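Local coordinates for protein 3-methyladenine dna-glycosylase (Archaeoglobus fulgidus, PDB 2JHN) that is a DNA glycosylase of the helix-hairpin-helix AlkA family, a base excision DNA repair protein with an N-terminal TATA-box binding protein-like domain, at residues A[8-12]-A[52-58]. The protein carries 1 engineered substitution. Numbering follows the deposited sequence.
Sequences HAVNW and PESERTI
A tight beta-hairpin turn between strands 44-54 and 57-62 packs here against the extended connection from strand 2-5 to helix 12-17. Ser54 to Thr57 form a type I turn: Glu55 has phi/psi -51/-31, Arg56 -118/13. Opposite Thr57, Glu53 and Ser54 make a classic beta bulge; Glu53 N hydrogen-bonds to Thr57 O at 2.9 Å. Residues 8-10 are extended. Ala9 CA lies 4.8 Å from Arg56 CA, and Trp12 CA 6.9 Å from Pro52 CA. One direct hydrogen bond joins the backbones, Val10 N to Glu55 O (3.0 Å, 165°). The same oxygen receives a CA-H...O contact from Ala9 CA at 3.4 Å. Water 1 bridges Val10 O and Ser54 O, 3.0 Å from each. Both segments lie in the TATA-box binding protein-like domain, whose antiparallel sheet places strand 57-62 beside strand 2-5; Ile58 pairs with Ile4 there. Glu55 CD sits 3.6 Å from Ala9 CB, and Glu55 OE2 forms a salt bridge with Arg56 NE (3.0 Å). Asn11 OD1 accepts a hydrogen bond from Leu14 N, an N-cap of helix 12-17. Trp12, chi1 t, starts this helix and points toward the hairpin. Pro52 CD makes a CH-pi contact over the face of the Trp12 five-membered ring, 3.4 Å from its centroid. Ile58 CD1 reaches Trp12 CE3 at 3.7 Å and Val10 CG1 at 4.2 Å. Trp12 NE1 hydrogen-bonds to Gly33 O.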
loop_
_atom_site.group_PDB
_atom_site.type_symbol
_atom_site.label_atom_id
_atom_site.label_comp_id
_atom_site.label_asym_id
_atom_site.label_seq_id
_atom_site.Cartn_x
_atom_site.Cartn_y
_atom_site.Cartn_z
ATOM N N HIS A 8 3.909 -3.280 21.369
ATOM C CA HIS A 8 4.926 -4.209 20.889
ATOM C C HIS A 8 5.995 -3.450 20.070
ATOM O O HIS A 8 5.671 -2.439 19.448
ATOM C CB HIS A 8 4.205 -5.260 20.037
ATOM C CG HIS A 8 5.020 -6.483 19.741
ATOM N ND1 HIS A 8 6.060 -6.484 18.836
ATOM C CD2 HIS A 8 4.921 -7.753 20.199
ATOM C CE1 HIS A 8 6.583 -7.696 18.767
ATOM N NE2 HIS A 8 5.906 -8.487 19.582
ATOM N N ALA A 9 7.252 -3.908 20.058
ATOM C CA ALA A 9 8.287 -3.268 19.213
ATOM C C ALA A 9 7.941 -3.412 17.719
ATOM O O ALA A 9 7.304 -4.390 17.308
ATOM C CB ALA A 9 9.671 -3.843 19.484
ATOM N N VAL A 10 8.332 -2.418 16.931
ATOM C CA VAL A 10 8.235 -2.486 15.470
ATOM C C VAL A 10 9.634 -2.216 14.941
ATOM O O VAL A 10 10.386 -1.395 15.502
ATOM C CB VAL A 10 7.194 -1.469 14.938
ATOM C CG1 VAL A 10 7.674 -0.037 15.146
ATOM C CG2 VAL A 10 6.842 -1.729 13.464
ATOM N N ASN A 11 10.022 -2.947 13.911
ATOM C CA ASN A 11 11.256 -2.682 13.225
ATOM C C ASN A 11 10.996 -1.641 12.128
ATOM O O ASN A 11 10.501 -1.977 11.058
ATOM C CB ASN A 11 11.827 -3.966 12.639
ATOM C CG ASN A 11 13.197 -3.765 12.050
ATOM O OD1 ASN A 11 13.394 -2.916 11.204
ATOM N ND2 ASN A 11 14.173 -4.540 12.525
ATOM N N TRP A 12 11.338 -0.386 12.416
ATOM C CA TRP A 12 11.107 0.713 11.481
ATOM C C TRP A 12 11.863 0.528 10.175
ATOM O O TRP A 12 11.348 0.847 9.101
ATOM C CB TRP A 12 11.495 2.045 12.130
ATOM C CG TRP A 12 11.127 3.257 11.321
ATOM C CD1 TRP A 12 11.972 4.045 10.567
ATOM C CD2 TRP A 12 9.825 3.826 11.191
ATOM N NE1 TRP A 12 11.257 5.064 9.964
ATOM C CE2 TRP A 12 9.944 4.963 10.348
ATOM C CE3 TRP A 12 8.564 3.488 11.705
ATOM C CZ2 TRP A 12 8.842 5.767 10.009
ATOM C CZ3 TRP A 12 7.453 4.291 11.353
ATOM C CH2 TRP A 12 7.607 5.408 10.520
ATOM N N PRO A 52 10.934 6.812 14.356
ATOM C CA PRO A 52 10.995 6.215 15.679
ATOM C C PRO A 52 11.879 7.010 16.656
ATOM O O PRO A 52 12.935 7.516 16.268
ATOM C CB PRO A 52 11.625 4.857 15.423
ATOM C CG PRO A 52 12.408 4.998 14.197
ATOM C CD PRO A 52 11.717 6.058 13.364
ATOM N N GLU A 53 11.451 7.120 17.905
ATOM C CA GLU A 53 12.425 7.531 18.917
ATOM C C GLU A 53 12.905 6.326 19.746
ATOM O O GLU A 53 13.979 6.371 20.370
ATOM C CB GLU A 53 11.943 8.730 19.734
ATOM C CG GLU A 53 11.226 8.400 20.983
ATOM C CD GLU A 53 10.732 9.627 21.733
ATOM O OE1 GLU A 53 11.201 10.776 21.515
ATOM O OE2 GLU A 53 9.808 9.440 22.519
ATOM N N SER A 54 12.120 5.246 19.708
ATOM C CA SER A 54 12.496 3.956 20.309
ATOM C C SER A 54 11.753 2.824 19.614
ATOM O O SER A 54 10.884 3.077 18.768
ATOM C CB SER A 54 12.169 3.929 21.805
ATOM O OG SER A 54 10.768 3.858 22.053
ATOM N N GLU A 55 12.068 1.582 19.992
ATOM C CA GLU A 55 11.387 0.402 19.441
ATOM C C GLU A 55 9.856 0.480 19.492
ATOM O O GLU A 55 9.179 -0.075 18.606
ATOM C CB GLU A 55 11.898 -0.899 20.098
ATOM C CG GLU A 55 11.527 -1.102 21.580
ATOM C CD GLU A 55 11.753 -2.546 22.069
ATOM O OE1 GLU A 55 12.642 -3.235 21.505
ATOM O OE2 GLU A 55 11.035 -2.993 23.006
ATOM N N ARG A 56 9.319 1.165 20.511
ATOM C CA ARG A 56 7.889 1.205 20.773
ATOM C C ARG A 56 7.248 2.587 20.695
ATOM O O ARG A 56 6.105 2.756 21.111
ATOM C CB ARG A 56 7.564 0.585 22.139
ATOM C CG ARG A 56 7.947 -0.870 22.230
ATOM C CD ARG A 56 7.483 -1.526 23.516
ATOM N NE ARG A 56 8.136 -2.829 23.618
ATOM C CZ ARG A 56 7.846 -3.766 24.514
ATOM N NH1 ARG A 56 6.894 -3.568 25.426
ATOM N NH2 ARG A 56 8.515 -4.913 24.487
ATOM N N THR A 57 7.965 3.566 20.146
ATOM C CA THR A 57 7.452 4.934 20.107
ATOM C C THR A 57 7.754 5.571 18.776
ATOM O O THR A 57 8.913 5.717 18.414
ATOM C CB THR A 57 8.070 5.824 21.224
ATOM O OG1 THR A 57 7.819 5.230 22.493
ATOM C CG2 THR A 57 7.458 7.232 21.199
ATOM N N ILE A 58 6.703 5.970 18.065
ATOM C CA ILE A 58 6.864 6.676 16.801
ATOM C C ILE A 58 6.496 8.147 17.033
ATOM O O ILE A 58 5.394 8.470 17.469
ATOM C CB ILE A 58 5.964 6.058 15.656
ATOM C CG1 ILE A 58 6.237 4.548 15.470
ATOM C CG2 ILE A 58 6.112 6.850 14.334
ATOM C CD1 ILE A 58 7.714 4.139 15.224
HETATM O O HOH W 1 10.612 1.556 16.186
#